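Local coordinates for protein calmodulin, putative (Toxoplasma gondii, PDB 6TJ6) that probably binds calcium ions as an EF-hand protein related to calmodulin and the myosin essential light chains, at residues A[9-14]-A[33-38]. Residues are numbered along the deposited sequence; the frame is centred on the assembly and turned at random.
Sequences REAFAL and RSCGVS
Ala11 and the pair Ser34–Cys35 meet where the two helices of an EF-hand, 7-15 entering and 26-34 leaving, come together, a worked example of a small side chain at a close approach. The CA atoms of Ala11 and Ser34 are 6.9 Å apart, and the methyl of Ala11 reaches into the interval, where hydroxyl and thiol meet it. CB of Ala11 lies 3.6 Å from Ser34 OG and also 3.6 Å from Cys35 SG, so it sits at the mouth of a shallow fork. The sulfur lies almost straight ahead of the methyl, the angle Ala11 CA, Ala11 CB, Cys35 SG being about 161°, whereas the hydroxyl comes in from the flank.

Ser34 places OG between its own N and carbonyl carbon (chi1 77°), where it hydrogen-bonds to Ala31 O one turn back. That bond satisfies the buried hydroxyl. Cys35 turns SG beside its backbone N, opposite the carbonyl carbon (chi1 -60°); its side chain also touches Met60 of helix 53-64. The side chain of Asp16, a calcium-binding residue of the hand although no ion is bound to this chain, lies about 9 Å from that of Ala11. Just past the fork, Gly36 N hydrogen-bonds to Arg33 O at 2.9 Å.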
ATOM      1  N   ARG A   9       8.212   6.923  -2.334  1.00 47.23           N
ATOM      2  CA  ARG A   9       6.801   7.094  -2.000  1.00 49.90           C
ATOM      3  C   ARG A   9       6.210   5.809  -1.434  1.00 47.03           C
ATOM      4  O   ARG A   9       5.460   5.836  -0.444  1.00 51.66           O
ATOM      5  CB  ARG A   9       6.031   7.549  -3.243  1.00 52.67           C
ATOM      6  CG  ARG A   9       4.543   7.770  -3.027  1.00 58.70           C
ATOM      7  CD  ARG A   9       3.902   8.475  -4.219  1.00 70.05           C
ATOM      8  NE  ARG A   9       3.596   9.876  -3.933  1.00 80.35           N
ATOM      9  CZ  ARG A   9       4.158  10.909  -4.548  1.00 78.39           C
ATOM     10  NH1 ARG A   9       3.814  12.147  -4.218  1.00 75.78           N
ATOM     11  NH2 ARG A   9       5.055  10.709  -5.505  1.00 86.54           N
ATOM     12  N   GLU A  10       6.554   4.670  -2.038  1.00 51.66           N
ATOM     13  CA  GLU A  10       6.083   3.391  -1.522  1.00 48.02           C
ATOM     14  C   GLU A  10       6.632   3.118  -0.128  1.00 55.10           C
ATOM     15  O   GLU A  10       5.924   2.575   0.722  1.00 48.73           O
ATOM     16  CB  GLU A  10       6.471   2.263  -2.473  1.00 55.39           C
ATOM     17  CG  GLU A  10       5.819   0.940  -2.132  1.00 64.89           C
ATOM     18  CD  GLU A  10       6.396  -0.210  -2.921  1.00 77.18           C
ATOM     19  OE1 GLU A  10       7.593  -0.518  -2.736  0.50 76.31           O
ATOM     20  OE2 GLU A  10       5.655  -0.801  -3.733  0.50 78.91           O
ATOM     21  N   ALA A  11       7.891   3.481   0.126  1.00 52.77           N
ATOM     22  CA  ALA A  11       8.454   3.280   1.457  1.00 50.47           C
ATOM     23  C   ALA A  11       7.708   4.104   2.496  1.00 43.17           C
ATOM     24  O   ALA A  11       7.420   3.617   3.602  1.00 48.74           O
ATOM     25  CB  ALA A  11       9.941   3.631   1.457  1.00 51.79           C
ATOM     26  N   PHE A  12       7.383   5.354   2.157  1.00 44.60           N
ATOM     27  CA  PHE A  12       6.568   6.163   3.059  1.00 41.92           C
ATOM     28  C   PHE A  12       5.236   5.479   3.346  1.00 48.18           C
ATOM     29  O   PHE A  12       4.832   5.340   4.507  1.00 49.10           O
ATOM     30  CB  PHE A  12       6.339   7.561   2.481  1.00 40.46           C
ATOM     31  CG  PHE A  12       5.741   8.526   3.470  1.00 47.75           C
ATOM     32  CD1 PHE A  12       6.554   9.234   4.340  1.00 47.18           C
ATOM     33  CD2 PHE A  12       4.367   8.712   3.542  1.00 51.99           C
ATOM     34  CE1 PHE A  12       6.012  10.114   5.260  1.00 53.81           C
ATOM     35  CE2 PHE A  12       3.815   9.593   4.460  1.00 50.21           C
ATOM     36  CZ  PHE A  12       4.639  10.295   5.322  1.00 53.99           C
ATOM     37  N   ALA A  13       4.548   5.027   2.293  1.00 49.52           N
ATOM     38  CA  ALA A  13       3.257   4.368   2.488  1.00 48.41           C
ATOM     39  C   ALA A  13       3.385   3.096   3.321  1.00 51.99           C
ATOM     40  O   ALA A  13       2.478   2.766   4.095  1.00 54.98           O
ATOM     41  CB  ALA A  13       2.617   4.055   1.137  1.00 48.80           C
ATOM     42  N   LEU A  14       4.504   2.384   3.191  1.00 49.30           N
ATOM     43  CA  LEU A  14       4.661   1.099   3.863  1.00 51.94           C
ATOM     44  C   LEU A  14       5.032   1.252   5.328  1.00 56.80           C
ATOM     45  O   LEU A  14       4.679   0.389   6.139  1.00 50.78           O
ATOM     46  CB  LEU A  14       5.720   0.252   3.153  1.00 51.80           C
ATOM     47  CG  LEU A  14       5.362  -0.275   1.761  1.00 55.76           C
ATOM     48  CD1 LEU A  14       6.560  -0.948   1.109  1.00 56.55           C
ATOM     49  CD2 LEU A  14       4.182  -1.223   1.839  1.00 49.31           C
ATOM     50  N   ARG A  33      16.183   3.298   5.792  1.00 43.88           N
ATOM     51  CA  ARG A  33      17.012   2.133   5.521  1.00 48.68           C
ATOM     52  C   ARG A  33      16.356   1.207   4.512  1.00 51.57           C
ATOM     53  O   ARG A  33      17.056   0.502   3.775  1.00 48.37           O
ATOM     54  CB  ARG A  33      17.316   1.381   6.821  1.00 52.40           C
ATOM     55  CG  ARG A  33      18.179   2.167   7.793  1.00 51.86           C
ATOM     56  CD  ARG A  33      18.833   1.262   8.831  1.00 53.62           C
ATOM     57  NE  ARG A  33      19.799   1.991   9.650  1.00 60.25           N
ATOM     58  CZ  ARG A  33      19.730   2.101  10.973  1.00 65.94           C
ATOM     59  NH1 ARG A  33      18.747   1.515  11.645  1.00 64.68           N
ATOM     60  NH2 ARG A  33      20.654   2.794  11.625  1.00 68.12           N
ATOM     61  N   SER A  34      15.022   1.217   4.431  1.00 48.65           N
ATOM     62  CA  SER A  34      14.358   0.336   3.480  1.00 54.34           C
ATOM     63  C   SER A  34      14.672   0.711   2.039  1.00 57.22           C
ATOM     64  O   SER A  34      14.536  -0.136   1.149  1.00 53.87           O
ATOM     65  CB  SER A  34      12.845   0.344   3.706  1.00 54.49           C
ATOM     66  OG  SER A  34      12.247   1.519   3.186  1.00 51.96           O
ATOM     67  N   CYS A  35      15.102   1.947   1.789  1.00 43.67           N
ATOM     68  CA  CYS A  35      15.490   2.360   0.449  1.00 46.62           C
ATOM     69  C   CYS A  35      16.979   2.169   0.188  1.00 56.90           C
ATOM     70  O   CYS A  35      17.486   2.654  -0.830  1.00 54.72           O
ATOM     71  CB  CYS A  35      15.092   3.819   0.215  1.00 47.96           C
ATOM     72  SG  CYS A  35      13.313   4.118   0.373  1.00 51.58           S
ATOM     73  N   GLY A  36      17.684   1.478   1.081  1.00 56.91           N
ATOM     74  CA  GLY A  36      19.099   1.221   0.917  1.00 51.25           C
ATOM     75  C   GLY A  36      20.021   2.312   1.410  1.00 52.25           C
ATOM     76  O   GLY A  36      21.201   2.312   1.042  1.00 51.91           O
ATOM     77  N   VAL A  37      19.532   3.241   2.226  1.00 46.58           N
ATOM     78  CA  VAL A  37      20.342   4.336   2.746  1.00 50.96           C
ATOM     79  C   VAL A  37      20.684   4.054   4.201  1.00 57.12           C
ATOM     80  O   VAL A  37      19.794   3.789   5.020  1.00 53.59           O
ATOM     81  CB  VAL A  37      19.614   5.684   2.602  1.00 54.61           C
ATOM     82  CG1 VAL A  37      20.422   6.789   3.266  1.00 56.59           C
ATOM     83  CG2 VAL A  37      19.380   6.003   1.132  1.00 54.05           C
ATOM     84  N   SER A  38      21.975   4.103   4.523  1.00 57.48           N
ATOM     85  CA  SER A  38      22.440   4.012   5.900  1.00 56.91           C
ATOM     86  C   SER A  38      22.808   5.406   6.392  1.00 57.55           C
ATOM     87  O   SER A  38      23.940   5.856   6.178  1.00 61.48           O
ATOM     88  CB  SER A  38      23.646   3.079   6.017  1.00 60.75           C
ATOM     89  OG  SER A  38      23.350   1.789   5.517  1.00 62.18           O
TER